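Local structure of glycosyl hydrolase family 62 protein (Coprinopsis cinerea, 5B6T) at residues D143-C148 against A196-R201; P84-F89 against L268-N273; D218-F223 against W259-S264. The protein is a family 62 glycoside hydrolase, an alpha-L-arabinofuranosidase that probably removes arabinose side groups from arabinoxylan. All coordinates share one frame; numbering follows the deposited sequence.

Contact 1: D143-C148 against A196-R201; sequences DMWVIC and AANVYR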
loop_
_atom_site.group_PDB
_atom_site.type_symbol
_atom_site.label_atom_id
_atom_site.label_comp_id
_atom_site.label_asym_id
_atom_site.label_seq_id
_atom_site.Cartn_x
_atom_site.Cartn_y
_atom_site.Cartn_z
ATOM N N ASP A 143 -8.035 -0.118 -2.105
ATOM C CA ASP A 143 -6.781 0.432 -1.558
ATOM C C ASP A 143 -7.005 1.367 -0.382
ATOM O O ASP A 143 -6.794 2.593 -0.455
ATOM C CB ASP A 143 -5.932 1.043 -2.690
ATOM C CG ASP A 143 -5.616 0.029 -3.764
ATOM O OD1 ASP A 143 -5.660 -1.181 -3.465
ATOM O OD2 ASP A 143 -5.286 0.411 -4.907
ATOM N N MET A 144 -7.448 0.736 0.692
ATOM C CA MET A 144 -7.865 1.405 1.917
ATOM C C MET A 144 -6.643 1.701 2.766
ATOM O O MET A 144 -5.836 0.795 3.022
ATOM C CB MET A 144 -8.816 0.478 2.688
ATOM C CG MET A 144 -9.911 -0.138 1.843
ATOM S SD MET A 144 -11.003 1.094 1.126
ATOM C CE MET A 144 -11.961 0.060 0.005
ATOM N N TRP A 145 -6.528 2.948 3.225
ATOM C CA TRP A 145 -5.348 3.385 3.970
ATOM C C TRP A 145 -5.711 4.279 5.141
ATOM O O TRP A 145 -6.354 5.336 4.946
ATOM C CB TRP A 145 -4.409 4.123 3.006
ATOM C CG TRP A 145 -3.148 4.602 3.660
ATOM C CD1 TRP A 145 -2.966 5.767 4.371
ATOM C CD2 TRP A 145 -1.886 3.951 3.649
ATOM N NE1 TRP A 145 -1.692 5.836 4.828
ATOM C CE2 TRP A 145 -0.989 4.748 4.384
ATOM C CE3 TRP A 145 -1.420 2.770 3.086
ATOM C CZ2 TRP A 145 0.350 4.376 4.591
ATOM C CZ3 TRP A 145 -0.117 2.404 3.303
ATOM C CH2 TRP A 145 0.763 3.214 4.024
ATOM N N VAL A 146 -5.269 3.901 6.336
ATOM C CA VAL A 146 -5.455 4.682 7.560
ATOM C C VAL A 146 -4.178 5.415 7.937
ATOM O O VAL A 146 -3.086 4.857 7.894
ATOM C CB VAL A 146 -5.909 3.767 8.731
ATOM C CG1 VAL A 146 -5.851 4.514 10.067
ATOM C CG2 VAL A 146 -7.282 3.174 8.481
ATOM N N ILE A 147 -4.340 6.671 8.344
ATOM C CA ILE A 147 -3.293 7.430 9.041
ATOM C C ILE A 147 -3.972 8.314 10.079
ATOM O O ILE A 147 -4.995 8.951 9.800
ATOM C CB ILE A 147 -2.377 8.222 8.076
ATOM C CG1 ILE A 147 -1.358 9.060 8.852
ATOM C CG2 ILE A 147 -3.160 9.097 7.090
ATOM C CD1 ILE A 147 -0.274 9.655 8.004
ATOM N N CYS A 148 -3.379 8.365 11.277
ATOM C CA CYS A 148 -3.891 9.169 12.380
ATOM C C CYS A 148 -2.867 10.216 12.795
ATOM O O CYS A 148 -1.666 10.002 12.683
ATOM C CB CYS A 148 -4.193 8.283 13.587
ATOM S SG CYS A 148 -5.205 6.840 13.176
ATOM N N ALA A 196 -3.965 2.938 -5.218
ATOM C CA ALA A 196 -2.804 2.610 -4.387
ATOM C C ALA A 196 -2.159 3.842 -3.767
ATOM O O ALA A 196 -0.947 4.054 -3.869
ATOM C CB ALA A 196 -1.788 1.806 -5.182
ATOM N N ALA A 197 -2.947 4.556 -2.984
ATOM C CA ALA A 197 -2.410 5.641 -2.159
ATOM C C ALA A 197 -1.521 5.122 -1.003
ATOM O O ALA A 197 -1.744 4.058 -0.458
ATOM C CB ALA A 197 -3.530 6.495 -1.593
ATOM N N ASN A 198 -0.493 5.911 -0.685
ATOM C CA ASN A 198 0.180 5.865 0.615
ATOM C C ASN A 198 0.183 7.267 1.188
ATOM O O ASN A 198 0.357 8.252 0.457
ATOM C CB ASN A 198 1.660 5.434 0.545
ATOM C CG ASN A 198 1.900 4.118 -0.172
ATOM O OD1 ASN A 198 2.483 4.117 -1.258
ATOM N ND2 ASN A 198 1.555 3.005 0.457
ATOM N N VAL A 199 -0.033 7.357 2.491
ATOM C CA VAL A 199 0.019 8.629 3.201
ATOM C C VAL A 199 0.834 8.461 4.489
ATOM O O VAL A 199 0.544 7.608 5.302
ATOM C CB VAL A 199 -1.372 9.206 3.507
ATOM C CG1 VAL A 199 -1.236 10.652 3.983
ATOM C CG2 VAL A 199 -2.239 9.116 2.275
ATOM N N TYR A 200 1.892 9.289 4.618
ATOM C CA TYR A 200 2.830 9.188 5.737
ATOM C C TYR A 200 3.105 10.523 6.407
ATOM O O TYR A 200 3.065 11.560 5.744
ATOM C CB TYR A 200 4.160 8.673 5.249
ATOM C CG TYR A 200 4.129 7.292 4.636
ATOM C CD1 TYR A 200 3.982 6.167 5.425
ATOM C CD2 TYR A 200 4.261 7.123 3.269
ATOM C CE1 TYR A 200 3.985 4.894 4.879
ATOM C CE2 TYR A 200 4.288 5.864 2.708
ATOM C CZ TYR A 200 4.123 4.738 3.525
ATOM O OH TYR A 200 4.144 3.482 2.945
ATOM N N ARG A 201 3.371 10.479 7.714
ATOM C CA ARG A 201 3.962 11.630 8.424
ATOM C C ARG A 201 5.451 11.637 8.148
ATOM O O ARG A 201 6.122 10.604 8.256
ATOM C CB ARG A 201 3.709 11.519 9.914
ATOM C CG ARG A 201 4.445 12.534 10.775
ATOM C CD ARG A 201 4.041 13.965 10.457
ATOM N NE ARG A 201 4.885 14.915 11.175
ATOM C CZ ARG A 201 4.780 15.189 12.477
ATOM N NH1 ARG A 201 3.858 14.600 13.230
ATOM N NH2 ARG A 201 5.622 16.068 13.035
HETATM O O HOH W 1 -5.761 4.393 -2.356
HETATM O O HOH W 2 -3.876 2.415 -0.201
#
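W145 throws its indole across to N198, V199 and Y200, joining the innermost strands of two blades in the five-bladed beta-propeller of this family. Strands 143-148 and 196-201 run 8° from parallel, but their axes come no closer than 6.7 Å, and side chains bridge the gap. CG of W145 is anti to its backbone N (chi1 -179°), which starts the ring on its way across. One face settles on the opposite backbone: N198 CA stands over the centre of the six-membered ring, a CH-pi contact of 4.0 Å. NE1 donates to V199 O at 2.9 Å, landing on an in-plane lone pair. The W145 and Y200 rings form an offset edge-to-face pair (planes 82° apart), the indole presenting its edge, with CZ2 and CH2 nearest, while Y200 OH is tied to L268 N. I147 follows with CG2 4.0 Å from V199 CG1, and its CD1 tip lies 3.5 Å from V199 O. At the other end D143 OD1 is hydrogen-bonded to a glycerol, probably from the crystallisation liquor, and OD2 takes a weak bond from A196 N. Beside them a water accepts from A197 N at 2.9 Å and donates to D143 O at 2.8 Å.

Contact 2: P84-F89 against L268-N273; sequences PQVFYF and LIRSGN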
loop_
_atom_site.group_PDB
_atom_site.type_symbol
_atom_site.label_atom_id
_atom_site.label_comp_id
_atom_site.label_asym_id
_atom_site.label_seq_id
_atom_site.Cartn_x
_atom_site.Cartn_y
_atom_site.Cartn_z
ATOM N N PRO A 84 -3.623 -5.137 1.686
ATOM C CA PRO A 84 -3.593 -4.935 3.115
ATOM C C PRO A 84 -2.743 -3.726 3.562
ATOM O O PRO A 84 -1.821 -3.288 2.855
ATOM C CB PRO A 84 -2.963 -6.230 3.614
ATOM C CG PRO A 84 -2.010 -6.616 2.528
ATOM C CD PRO A 84 -2.677 -6.193 1.257
ATOM N N GLN A 85 -3.020 -3.242 4.784
ATOM C CA GLN A 85 -2.206 -2.247 5.465
ATOM C C GLN A 85 -2.153 -2.651 6.919
ATOM O O GLN A 85 -3.189 -2.716 7.555
ATOM C CB GLN A 85 -2.801 -0.837 5.364
ATOM C CG GLN A 85 -1.918 0.201 6.059
ATOM C CD GLN A 85 -2.664 1.446 6.459
ATOM O OE1 GLN A 85 -3.872 1.451 6.641
ATOM N NE2 GLN A 85 -1.910 2.512 6.658
ATOM N N VAL A 86 -0.963 -2.911 7.444
ATOM C CA VAL A 86 -0.792 -3.258 8.851
ATOM C C VAL A 86 -0.229 -2.098 9.664
ATOM O O VAL A 86 0.676 -1.403 9.212
ATOM C CB VAL A 86 0.104 -4.527 9.039
ATOM C CG1 VAL A 86 1.550 -4.291 8.602
ATOM C CG2 VAL A 86 0.059 -5.008 10.492
ATOM N N PHE A 87 -0.712 -1.931 10.886
ATOM C CA PHE A 87 -0.157 -0.924 11.811
ATOM C C PHE A 87 -0.616 -1.249 13.220
ATOM O O PHE A 87 -1.598 -1.972 13.408
ATOM C CB PHE A 87 -0.559 0.539 11.462
ATOM C CG PHE A 87 -2.040 0.765 11.393
ATOM C CD1 PHE A 87 -2.748 1.190 12.516
ATOM C CD2 PHE A 87 -2.739 0.615 10.195
ATOM C CE1 PHE A 87 -4.113 1.378 12.465
ATOM C CE2 PHE A 87 -4.118 0.803 10.155
ATOM C CZ PHE A 87 -4.782 1.230 11.276
ATOM N N TYR A 88 0.082 -0.696 14.198
ATOM C CA TYR A 88 -0.245 -0.915 15.595
ATOM C C TYR A 88 -1.016 0.277 16.081
ATOM O O TYR A 88 -0.498 1.416 16.059
ATOM C CB TYR A 88 1.047 -1.075 16.398
ATOM C CG TYR A 88 0.876 -1.352 17.860
ATOM C CD1 TYR A 88 0.417 -2.591 18.313
ATOM C CD2 TYR A 88 1.265 -0.424 18.786
ATOM C CE1 TYR A 88 0.289 -2.859 19.666
ATOM C CE2 TYR A 88 1.143 -0.677 20.137
ATOM C CZ TYR A 88 0.656 -1.891 20.570
ATOM O OH TYR A 88 0.590 -2.156 21.936
ATOM N N PHE A 89 -2.247 0.050 16.520
ATOM C CA PHE A 89 -3.077 1.133 17.049
ATOM C C PHE A 89 -2.825 1.207 18.541
ATOM O O PHE A 89 -3.443 0.494 19.354
ATOM C CB PHE A 89 -4.562 0.938 16.743
ATOM C CG PHE A 89 -5.384 2.155 17.037
ATOM C CD1 PHE A 89 -5.309 3.257 16.210
ATOM C CD2 PHE A 89 -6.180 2.234 18.176
ATOM C CE1 PHE A 89 -6.017 4.399 16.480
ATOM C CE2 PHE A 89 -6.912 3.377 18.448
ATOM C CZ PHE A 89 -6.829 4.459 17.616
ATOM N N LEU A 268 6.460 2.334 1.687
ATOM C CA LEU A 268 7.765 2.742 2.183
ATOM C C LEU A 268 8.083 2.024 3.495
ATOM O O LEU A 268 7.197 1.731 4.317
ATOM C CB LEU A 268 7.851 4.258 2.441
ATOM C CG LEU A 268 8.002 5.197 1.226
ATOM C CD1 LEU A 268 7.829 6.653 1.673
ATOM C CD2 LEU A 268 9.367 5.032 0.559
ATOM N N ILE A 269 9.354 1.750 3.705
ATOM C CA ILE A 269 9.788 1.289 5.022
ATOM C C ILE A 269 9.620 2.445 6.015
ATOM O O ILE A 269 10.075 3.583 5.761
ATOM C CB ILE A 269 11.244 0.784 4.998
ATOM C CG1 ILE A 269 11.453 -0.439 4.079
ATOM C CG2 ILE A 269 11.724 0.471 6.393
ATOM C CD1 ILE A 269 10.377 -1.475 4.035
ATOM N N ARG A 270 8.937 2.181 7.129
ATOM C CA ARG A 270 8.564 3.217 8.083
ATOM C C ARG A 270 9.610 3.420 9.172
ATOM O O ARG A 270 10.472 2.593 9.351
ATOM C CB ARG A 270 7.227 2.842 8.733
ATOM C CG ARG A 270 6.132 2.448 7.753
ATOM C CD ARG A 270 4.859 2.098 8.492
ATOM N NE ARG A 270 4.000 1.323 7.623
ATOM C CZ ARG A 270 3.021 0.549 8.054
ATOM N NH1 ARG A 270 2.687 0.535 9.328
ATOM N NH2 ARG A 270 2.371 -0.200 7.184
ATOM N N SER A 271 9.515 4.534 9.887
ATOM C CA SER A 271 10.382 4.770 11.031
ATOM C C SER A 271 9.746 4.289 12.320
ATOM O O SER A 271 10.410 4.281 13.376
ATOM C CB SER A 271 10.682 6.259 11.148
ATOM O OG SER A 271 9.486 6.988 11.212
ATOM N N GLY A 272 8.487 3.861 12.254
ATOM C CA GLY A 272 7.768 3.368 13.427
ATOM C C GLY A 272 6.483 2.711 12.973
ATOM O O GLY A 272 6.033 2.971 11.851
ATOM N N ASN A 273 5.892 1.886 13.844
ATOM C CA ASN A 273 4.825 0.989 13.451
ATOM C C ASN A 273 3.443 1.384 13.903
ATOM O O ASN A 273 2.510 0.645 13.618
ATOM C CB ASN A 273 5.149 -0.433 13.928
ATOM C CG ASN A 273 6.424 -0.952 13.289
ATOM O OD1 ASN A 273 6.746 -0.538 12.179
ATOM N ND2 ASN A 273 7.163 -1.814 13.987
#
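Q85 brushes R270, its CG 4.5 Å from NH2, while its amide turns elsewhere and OE1 accepts from V146 N. Next, V86 O is gripped end-on by both terminal nitrogens of R270, NH1 at 2.8 Å and NH2 at 2.9 Å, with the oxygen only 2° out of the guanidinium plane. The extended chain of R270 from CG to NE gives it the reach, and a salt bridge from NH2 to E267 helps to fix the rotation of the group. An alanine here would probably leave V86 O without these two donors and E267 without its charged mate, and open a gap beside the strand. In the propeller, 84-89 belongs to the innermost strand of one blade, and 268-273 starts at the end of the innermost strand of another and runs on as a loop; R270 and N273 also pack on strand 25-34, which lies in a third. At F87 the backbone lies against N273, with CA 3.6 Å from N273 O, and CB rests 3.9 Å from R270 NH1. Y88 N then donates to N273 O at 2.8 Å in a nearly straight bond (167°), while the Y88 ring leads off to meet W95 and N273 ND2 reaches Y33 O.

Contact 3: D218-F223 against W259-S264; sequences DGRRWF and WTRDIS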
loop_
_atom_site.group_PDB
_atom_site.type_symbol
_atom_site.label_atom_id
_atom_site.label_comp_id
_atom_site.label_asym_id
_atom_site.label_seq_id
_atom_site.Cartn_x
_atom_site.Cartn_y
_atom_site.Cartn_z
ATOM N N ASP A 218 3.177 5.671 -21.482
ATOM C CA ASP A 218 3.657 4.399 -22.058
ATOM C C ASP A 218 2.867 3.167 -21.595
ATOM O O ASP A 218 3.247 2.044 -21.875
ATOM C CB ASP A 218 5.129 4.190 -21.730
ATOM C CG ASP A 218 5.410 4.287 -20.228
ATOM O OD1 ASP A 218 4.441 4.442 -19.446
ATOM O OD2 ASP A 218 6.589 4.222 -19.865
ATOM N N GLY A 219 1.764 3.375 -20.873
ATOM C CA GLY A 219 0.999 2.274 -20.315
ATOM C C GLY A 219 1.567 1.633 -19.051
ATOM O O GLY A 219 0.977 0.681 -18.526
ATOM N N ARG A 220 2.678 2.145 -18.539
ATOM C CA ARG A 220 3.348 1.518 -17.399
ATOM C C ARG A 220 2.996 2.194 -16.073
ATOM O O ARG A 220 2.767 3.393 -15.998
ATOM C CB ARG A 220 4.867 1.541 -17.610
ATOM C CG ARG A 220 5.355 0.779 -18.840
ATOM C CD ARG A 220 5.152 -0.700 -18.675
ATOM N NE ARG A 220 5.542 -1.458 -19.870
ATOM C CZ ARG A 220 5.381 -2.768 -19.994
ATOM N NH1 ARG A 220 4.882 -3.503 -18.997
ATOM N NH2 ARG A 220 5.744 -3.356 -21.122
ATOM N N ARG A 221 2.998 1.398 -15.020
ATOM C CA ARG A 221 2.686 1.906 -13.688
ATOM C C ARG A 221 3.856 2.727 -13.150
ATOM O O ARG A 221 5.045 2.430 -13.380
ATOM C CB ARG A 221 2.370 0.763 -12.720
ATOM C CG ARG A 221 1.246 -0.165 -13.171
ATOM C CD ARG A 221 0.020 0.625 -13.583
ATOM N NE ARG A 221 -1.132 -0.215 -13.885
ATOM C CZ ARG A 221 -2.134 -0.483 -13.055
ATOM N NH1 ARG A 221 -2.149 -0.044 -11.793
ATOM N NH2 ARG A 221 -3.160 -1.230 -13.506
ATOM N N TRP A 222 3.481 3.751 -12.400
ATOM C CA TRP A 222 4.439 4.634 -11.749
ATOM C C TRP A 222 3.785 5.360 -10.591
ATOM O O TRP A 222 2.566 5.305 -10.448
ATOM C CB TRP A 222 5.044 5.631 -12.745
ATOM C CG TRP A 222 4.090 6.658 -13.338
ATOM C CD1 TRP A 222 3.020 6.419 -14.139
ATOM C CD2 TRP A 222 4.163 8.078 -13.166
ATOM N NE1 TRP A 222 2.430 7.613 -14.492
ATOM C CE2 TRP A 222 3.090 8.642 -13.891
ATOM C CE3 TRP A 222 5.036 8.931 -12.479
ATOM C CZ2 TRP A 222 2.874 10.013 -13.947
ATOM C CZ3 TRP A 222 4.821 10.275 -12.522
ATOM C CH2 TRP A 222 3.754 10.818 -13.264
ATOM N N PHE A 223 4.592 6.049 -9.785
ATOM C CA PHE A 223 4.118 6.815 -8.637
ATOM C C PHE A 223 4.360 8.296 -8.724
ATOM O O PHE A 223 5.454 8.732 -9.091
ATOM C CB PHE A 223 4.724 6.294 -7.302
ATOM C CG PHE A 223 4.060 5.040 -6.853
ATOM C CD1 PHE A 223 4.505 3.792 -7.330
ATOM C CD2 PHE A 223 2.929 5.104 -6.081
ATOM C CE1 PHE A 223 3.849 2.642 -6.954
ATOM C CE2 PHE A 223 2.257 3.948 -5.729
ATOM C CZ PHE A 223 2.705 2.726 -6.188
ATOM N N TRP A 259 14.236 -5.920 -14.533
ATOM C CA TRP A 259 13.264 -7.013 -14.627
ATOM C C TRP A 259 11.818 -6.542 -14.754
ATOM O O TRP A 259 10.896 -7.324 -15.033
ATOM C CB TRP A 259 13.454 -7.948 -13.445
ATOM C CG TRP A 259 13.106 -7.342 -12.118
ATOM C CD1 TRP A 259 13.934 -6.653 -11.305
ATOM C CD2 TRP A 259 11.840 -7.432 -11.436
ATOM N NE1 TRP A 259 13.263 -6.262 -10.162
ATOM C CE2 TRP A 259 11.980 -6.747 -10.209
ATOM C CE3 TRP A 259 10.606 -8.022 -11.746
ATOM C CZ2 TRP A 259 10.932 -6.634 -9.283
ATOM C CZ3 TRP A 259 9.573 -7.935 -10.800
ATOM C CH2 TRP A 259 9.745 -7.233 -9.600
ATOM N N THR A 260 11.608 -5.249 -14.543
ATOM C CA THR A 260 10.284 -4.668 -14.629
ATOM C C THR A 260 10.403 -3.267 -15.208
ATOM O O THR A 260 11.377 -2.564 -14.938
ATOM C CB THR A 260 9.612 -4.637 -13.230
ATOM O OG1 THR A 260 8.293 -4.090 -13.352
ATOM C CG2 THR A 260 10.428 -3.823 -12.224
ATOM N N ARG A 261 9.395 -2.868 -15.984
ATOM C CA ARG A 261 9.190 -1.482 -16.414
ATOM C C ARG A 261 8.075 -0.781 -15.647
ATOM O O ARG A 261 7.828 0.396 -15.880
ATOM C CB ARG A 261 8.851 -1.437 -17.912
ATOM C CG ARG A 261 9.993 -1.903 -18.809
ATOM C CD ARG A 261 9.636 -1.651 -20.275
ATOM N NE ARG A 261 10.299 -2.636 -21.125
ATOM C CZ ARG A 261 9.849 -3.069 -22.308
ATOM N NH1 ARG A 261 8.722 -2.599 -22.837
ATOM N NH2 ARG A 261 10.540 -3.992 -22.963
ATOM N N ASP A 262 7.393 -1.543 -14.785
ATOM C CA ASP A 262 6.297 -1.058 -13.969
ATOM C C ASP A 262 6.753 -0.953 -12.535
ATOM O O ASP A 262 7.369 -1.904 -12.008
ATOM C CB ASP A 262 5.127 -2.035 -14.029
ATOM C CG ASP A 262 4.483 -2.095 -15.392
ATOM O OD1 ASP A 262 3.559 -1.289 -15.642
ATOM O OD2 ASP A 262 4.892 -2.968 -16.223
ATOM N N ILE A 263 6.448 0.198 -11.913
ATOM C CA ILE A 263 6.654 0.383 -10.480
ATOM C C ILE A 263 5.265 0.591 -9.911
ATOM O O ILE A 263 4.641 1.630 -10.139
ATOM C CB ILE A 263 7.571 1.588 -10.126
ATOM C CG1 ILE A 263 8.865 1.549 -10.923
ATOM C CG2 ILE A 263 7.827 1.593 -8.635
ATOM C CD1 ILE A 263 9.764 0.338 -10.709
ATOM N N SER A 264 4.762 -0.443 -9.243
ATOM C CA SER A 264 3.359 -0.495 -8.864
ATOM C C SER A 264 3.172 -0.794 -7.354
ATOM O O SER A 264 4.144 -1.110 -6.649
ATOM C CB SER A 264 2.663 -1.485 -9.822
ATOM O OG SER A 264 1.284 -1.686 -9.576
HETATM O O HOH W 3 1.778 -2.422 -17.375
HETATM O O HOH W 4 7.079 -0.191 -21.985
HETATM O O HOH W 5 7.350 2.870 -14.896
#
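D262 meets R220 and R221 with its two carboxylate oxygens, one for each residue. OD2 makes the salt bridge: R220 NH1 donates to its syn lone pair at 2.8 Å, with the carboxylate and guanidinium planes turned 67° apart. OD1 accepts from the backbone: R221 N donates at 2.8 Å in an almost straight bond (171°), approaching on the anti side and somewhat out of the carboxylate plane. A water also donates to OD1. R221 O accepts in turn from I263 N of segment 259-264, at 3.0 Å, with that donor well above the carbonyl plane. Beyond these bonds, R221 CB packs on S264 CB at 3.7 Å, and the F223 ring brings CE1 to 3.4 Å from I263 O, with S264 C at its edge.

The next shell sets these groups in place. A bend at chi2 of R220 (-68°) turns CD towards the carboxylate, and R261 CB lies over one guanidinium face. An Asx turn, D218 OD1 accepting from R220 N, shapes the approach to the strand. R221 NH1 makes salt bridges to E213 and E195, and S264 OG bonds to E213. The contact thus fastens the loop between strands 252-254 and 266-268 to strand 221-228 of the adjoining propeller blade.

R220 NH2 lies only 3.5 Å from R261 NH1, and the repulsion between these like charges is likely to be eased by D262, by P293 O, which accepts from R220 NH2, and by a water that accepts from both R220 NE and R261 NH1.

Overall arrangement
Contacts 1 and 2 are immediate neighbours, their centres 10 Å apart. Beyond their hydrogen bonds they pack directly, W145 CE2 lying 3.3 Å from Q85 NE2 and V146 CG1 3.7 Å from F87 CZ. Contact 3 lies further out, about 21 Å between centres from contact 1 and 24 Å from contact 2, on the other side of the chain's centre from contact 2. It reaches contact 1 through one sheet, with F223 CE2 3.7 Å from A196 O. A calcium ion sits about 5 Å from the N198 side chain and a lead ion about 5 Å from that of R221; with the glycerol on D143 they probably mark a pocket near the propeller axis.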